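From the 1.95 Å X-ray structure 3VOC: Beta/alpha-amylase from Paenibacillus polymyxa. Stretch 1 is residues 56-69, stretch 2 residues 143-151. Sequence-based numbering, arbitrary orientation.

Stretch 1 (56-69) DWSYYKTYANAVKE
Stretch 2 (143-151) NFAGYKSII

Stretch 1 is a helix from Ser58 to Glu69, entered through Trp57. Asp56 caps it, OD1 accepting from Ser58 N at 3.2 Å. Stretch 2 opens with Asn143 and Phe144 in a helix that begins earlier in the chain and continues in 3-10 turns, with Tyr147 N bonded to Phe144 O (2.8 Å) and Ile150 N to Tyr147 O (3.0 Å). The two stretches run in the same direction. Trp57 CA is 7.5 Å from Asn143 CA. Lys61 CA is 7.9 Å from Phe144 CA. Ala64 CA is 8.1 Å from Tyr147 CA. Lys68 CA is 6.7 Å from Ile150 CA. The contact buries 533 Å².

Phe144 covers most. Its ring (chi1 -72°, chi2 -95°) forms an offset edge-to-face pair with the Trp57 six-membered ring, its edge toward the Trp57 face, centroids 5.6 Å apart, planes at 81°. Trp57 is m, chi2 105°. Phe144 CZ also meets Tyr60 CB at 3.9 Å. This buried, apolar ring needs no polar partner.

Tyr147 has the same chi values as Phe144. Tyr147 CE1 lies 3.8 Å from Ala64 CB, ring against methyl. Tyr147 OH donates to Asn65 OD1 at 2.6 Å, so the hydroxyl has a polar partner; Asn65 is exposed.

Ile150 (chi1 76°, chi2 161°) sets CG2 3.9 Å from Lys68 CG; the all-t start of Lys68 supplies aliphatic surface.

Asn143 (chi1 -78°) lays CB over the Trp57 five-membered ring, 4.1 Å from its centroid. Asn143 OD1 accepts from Lys61 NZ at 2.9 Å, reached by an extended lysine (m, then t throughout).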

# COMPACT_ATOMS: atom_id res chain seq x y z
N ASP A 56 -18.89 -14.03 -1.79
CA ASP A 56 -18.46 -15.41 -2.00
C ASP A 56 -17.09 -15.55 -1.34
O ASP A 56 -16.08 -15.11 -1.90
CB ASP A 56 -18.38 -15.73 -3.49
CG ASP A 56 -18.04 -17.20 -3.77
OD1 ASP A 56 -17.79 -17.97 -2.81
OD2 ASP A 56 -18.03 -17.59 -4.95
N TRP A 57 -17.08 -16.11 -0.14
CA TRP A 57 -15.84 -16.30 0.61
C TRP A 57 -15.29 -17.72 0.48
O TRP A 57 -14.27 -18.03 1.10
CB TRP A 57 -16.06 -15.98 2.10
CG TRP A 57 -16.40 -14.54 2.37
CD1 TRP A 57 -17.63 -14.03 2.69
CD2 TRP A 57 -15.50 -13.42 2.34
NE1 TRP A 57 -17.55 -12.67 2.88
CE2 TRP A 57 -16.25 -12.27 2.68
CE3 TRP A 57 -14.13 -13.28 2.10
CZ2 TRP A 57 -15.68 -10.99 2.75
CZ3 TRP A 57 -13.56 -12.02 2.18
CH2 TRP A 57 -14.33 -10.89 2.50
N SER A 58 -15.93 -18.57 -0.33
CA SER A 58 -15.62 -20.02 -0.29
C SER A 58 -14.17 -20.34 -0.68
O SER A 58 -13.51 -21.13 -0.02
CB SER A 58 -16.60 -20.85 -1.14
OG SER A 58 -16.58 -20.45 -2.50
N TYR A 59 -13.67 -19.69 -1.71
CA TYR A 59 -12.26 -19.88 -2.09
C TYR A 59 -11.29 -19.52 -0.95
O TYR A 59 -10.30 -20.22 -0.71
CB TYR A 59 -11.94 -19.10 -3.36
CG TYR A 59 -10.45 -19.00 -3.67
CD1 TYR A 59 -9.78 -20.06 -4.28
CD2 TYR A 59 -9.74 -17.84 -3.37
CE1 TYR A 59 -8.41 -19.97 -4.58
CE2 TYR A 59 -8.38 -17.73 -3.68
CZ TYR A 59 -7.72 -18.80 -4.28
OH TYR A 59 -6.38 -18.70 -4.58
N TYR A 60 -11.55 -18.42 -0.24
CA TYR A 60 -10.65 -18.03 0.84
C TYR A 60 -10.81 -18.86 2.10
O TYR A 60 -9.86 -19.00 2.86
CB TYR A 60 -10.74 -16.53 1.12
CG TYR A 60 -10.05 -15.74 0.05
CD1 TYR A 60 -8.66 -15.80 -0.09
CD2 TYR A 60 -10.78 -14.97 -0.88
CE1 TYR A 60 -8.01 -15.09 -1.09
CE2 TYR A 60 -10.13 -14.24 -1.90
CZ TYR A 60 -8.74 -14.31 -1.99
OH TYR A 60 -8.06 -13.63 -2.97
N LYS A 61 -11.99 -19.44 2.30
CA LYS A 61 -12.15 -20.41 3.39
C LYS A 61 -11.32 -21.66 3.06
O LYS A 61 -10.61 -22.18 3.92
CB LYS A 61 -13.63 -20.74 3.62
CG LYS A 61 -14.36 -19.69 4.47
CD LYS A 61 -15.87 -19.84 4.38
CE LYS A 61 -16.58 -18.87 5.34
NZ LYS A 61 -18.02 -18.61 4.92
N THR A 62 -11.36 -22.10 1.81
CA THR A 62 -10.50 -23.21 1.37
C THR A 62 -9.02 -22.90 1.56
O THR A 62 -8.24 -23.73 2.05
CB THR A 62 -10.78 -23.58 -0.10
OG1 THR A 62 -12.17 -23.88 -0.25
CG2 THR A 62 -9.95 -24.80 -0.52
N TYR A 63 -8.62 -21.71 1.10
CA TYR A 63 -7.26 -21.23 1.24
C TYR A 63 -6.86 -21.24 2.71
O TYR A 63 -5.84 -21.83 3.08
CB TYR A 63 -7.19 -19.82 0.66
CG TYR A 63 -5.82 -19.25 0.42
CD1 TYR A 63 -5.46 -18.77 -0.84
CD2 TYR A 63 -4.88 -19.13 1.47
CE1 TYR A 63 -4.21 -18.20 -1.07
CE2 TYR A 63 -3.61 -18.56 1.24
CZ TYR A 63 -3.29 -18.09 -0.03
OH TYR A 63 -2.06 -17.50 -0.27
N ALA A 64 -7.67 -20.60 3.55
CA ALA A 64 -7.38 -20.53 4.98
C ALA A 64 -7.32 -21.92 5.62
O ALA A 64 -6.46 -22.17 6.47
CB ALA A 64 -8.39 -19.63 5.72
N ASN A 65 -8.23 -22.81 5.20
CA ASN A 65 -8.21 -24.21 5.67
C ASN A 65 -6.88 -24.91 5.36
O ASN A 65 -6.35 -25.62 6.21
CB ASN A 65 -9.35 -25.01 5.04
CG ASN A 65 -10.69 -24.70 5.67
OD1 ASN A 65 -10.76 -24.04 6.70
ND2 ASN A 65 -11.77 -25.18 5.03
N ALA A 66 -6.37 -24.73 4.14
CA ALA A 66 -5.08 -25.32 3.74
C ALA A 66 -3.94 -24.78 4.61
O ALA A 66 -3.09 -25.55 5.12
CB ALA A 66 -4.80 -25.08 2.24
N VAL A 67 -3.93 -23.47 4.82
CA VAL A 67 -2.90 -22.81 5.64
C VAL A 67 -2.96 -23.36 7.08
O VAL A 67 -1.93 -23.75 7.64
CB VAL A 67 -3.00 -21.26 5.57
CG1 VAL A 67 -2.11 -20.57 6.63
CG2 VAL A 67 -2.63 -20.77 4.17
N LYS A 68 -4.17 -23.42 7.64
CA LYS A 68 -4.40 -23.97 8.99
C LYS A 68 -3.93 -25.43 9.12
O LYS A 68 -3.27 -25.79 10.08
CB LYS A 68 -5.89 -23.92 9.31
CG LYS A 68 -6.23 -24.48 10.68
CD LYS A 68 -7.72 -24.41 10.93
CE LYS A 68 -8.02 -24.95 12.31
NZ LYS A 68 -8.03 -26.45 12.33
N GLU A 69 -4.29 -26.24 8.13
CA GLU A 69 -3.95 -27.67 8.12
C GLU A 69 -2.43 -27.90 8.08
O GLU A 69 -1.94 -28.87 8.67
CB GLU A 69 -4.67 -28.38 6.96
CG GLU A 69 -4.25 -29.84 6.71
CD GLU A 69 -4.84 -30.43 5.42
OE1 GLU A 69 -4.73 -29.79 4.35
OE2 GLU A 69 -5.40 -31.55 5.48
N ASN A 143 -17.61 -13.89 8.48
CA ASN A 143 -17.30 -15.17 7.84
C ASN A 143 -16.06 -15.88 8.38
O ASN A 143 -15.95 -17.11 8.27
CB ASN A 143 -17.20 -15.00 6.33
CG ASN A 143 -18.56 -14.93 5.68
OD1 ASN A 143 -19.08 -15.94 5.24
ND2 ASN A 143 -19.15 -13.74 5.65
N PHE A 144 -15.14 -15.11 8.95
CA PHE A 144 -13.88 -15.65 9.40
C PHE A 144 -13.66 -15.64 10.91
O PHE A 144 -12.57 -16.00 11.37
CB PHE A 144 -12.73 -15.00 8.64
CG PHE A 144 -12.65 -15.46 7.21
CD1 PHE A 144 -11.80 -16.51 6.85
CD2 PHE A 144 -13.47 -14.89 6.23
CE1 PHE A 144 -11.74 -16.95 5.53
CE2 PHE A 144 -13.41 -15.34 4.90
CZ PHE A 144 -12.56 -16.36 4.56
N ALA A 145 -14.68 -15.24 11.66
CA ALA A 145 -14.67 -15.27 13.12
C ALA A 145 -14.26 -16.64 13.67
O ALA A 145 -13.50 -16.72 14.64
CB ALA A 145 -16.05 -14.85 13.68
N GLY A 146 -14.72 -17.72 13.02
CA GLY A 146 -14.34 -19.09 13.43
C GLY A 146 -12.88 -19.45 13.16
O GLY A 146 -12.42 -20.52 13.56
N TYR A 147 -12.16 -18.57 12.47
CA TYR A 147 -10.74 -18.77 12.18
C TYR A 147 -9.86 -17.88 13.06
O TYR A 147 -8.67 -17.67 12.77
CB TYR A 147 -10.46 -18.40 10.71
CG TYR A 147 -11.00 -19.38 9.71
CD1 TYR A 147 -10.19 -20.39 9.20
CD2 TYR A 147 -12.32 -19.30 9.26
CE1 TYR A 147 -10.67 -21.30 8.27
CE2 TYR A 147 -12.81 -20.21 8.33
CZ TYR A 147 -11.97 -21.20 7.83
OH TYR A 147 -12.44 -22.12 6.91
N LYS A 148 -10.43 -17.36 14.14
CA LYS A 148 -9.74 -16.36 14.97
C LYS A 148 -8.34 -16.82 15.44
O LYS A 148 -7.37 -16.06 15.35
CB LYS A 148 -10.64 -15.93 16.14
CG LYS A 148 -9.93 -15.25 17.27
CD LYS A 148 -10.85 -15.11 18.47
CE LYS A 148 -10.08 -14.51 19.65
NZ LYS A 148 -10.10 -13.04 19.57
N SER A 149 -8.23 -18.07 15.88
CA SER A 149 -6.96 -18.56 16.42
C SER A 149 -5.81 -18.63 15.40
O SER A 149 -4.65 -18.69 15.80
CB SER A 149 -7.13 -19.93 17.05
OG SER A 149 -7.24 -20.94 16.06
N ILE A 150 -6.11 -18.64 14.11
CA ILE A 150 -5.02 -18.70 13.13
C ILE A 150 -4.64 -17.35 12.51
O ILE A 150 -3.67 -17.27 11.75
CB ILE A 150 -5.27 -19.76 12.02
CG1 ILE A 150 -6.30 -19.24 11.00
CG2 ILE A 150 -5.65 -21.13 12.66
CD1 ILE A 150 -6.27 -19.98 9.67
N ILE A 151 -5.40 -16.30 12.82
CA ILE A 151 -5.15 -14.97 12.25
C ILE A 151 -4.47 -14.08 13.30
O ILE A 151 -5.11 -13.65 14.26
CB ILE A 151 -6.46 -14.32 11.71
CG1 ILE A 151 -7.05 -15.17 10.58
CG2 ILE A 151 -6.21 -12.87 11.24
CD1 ILE A 151 -8.41 -14.70 10.10
O HOH W 1 -18.93 -18.68 7.94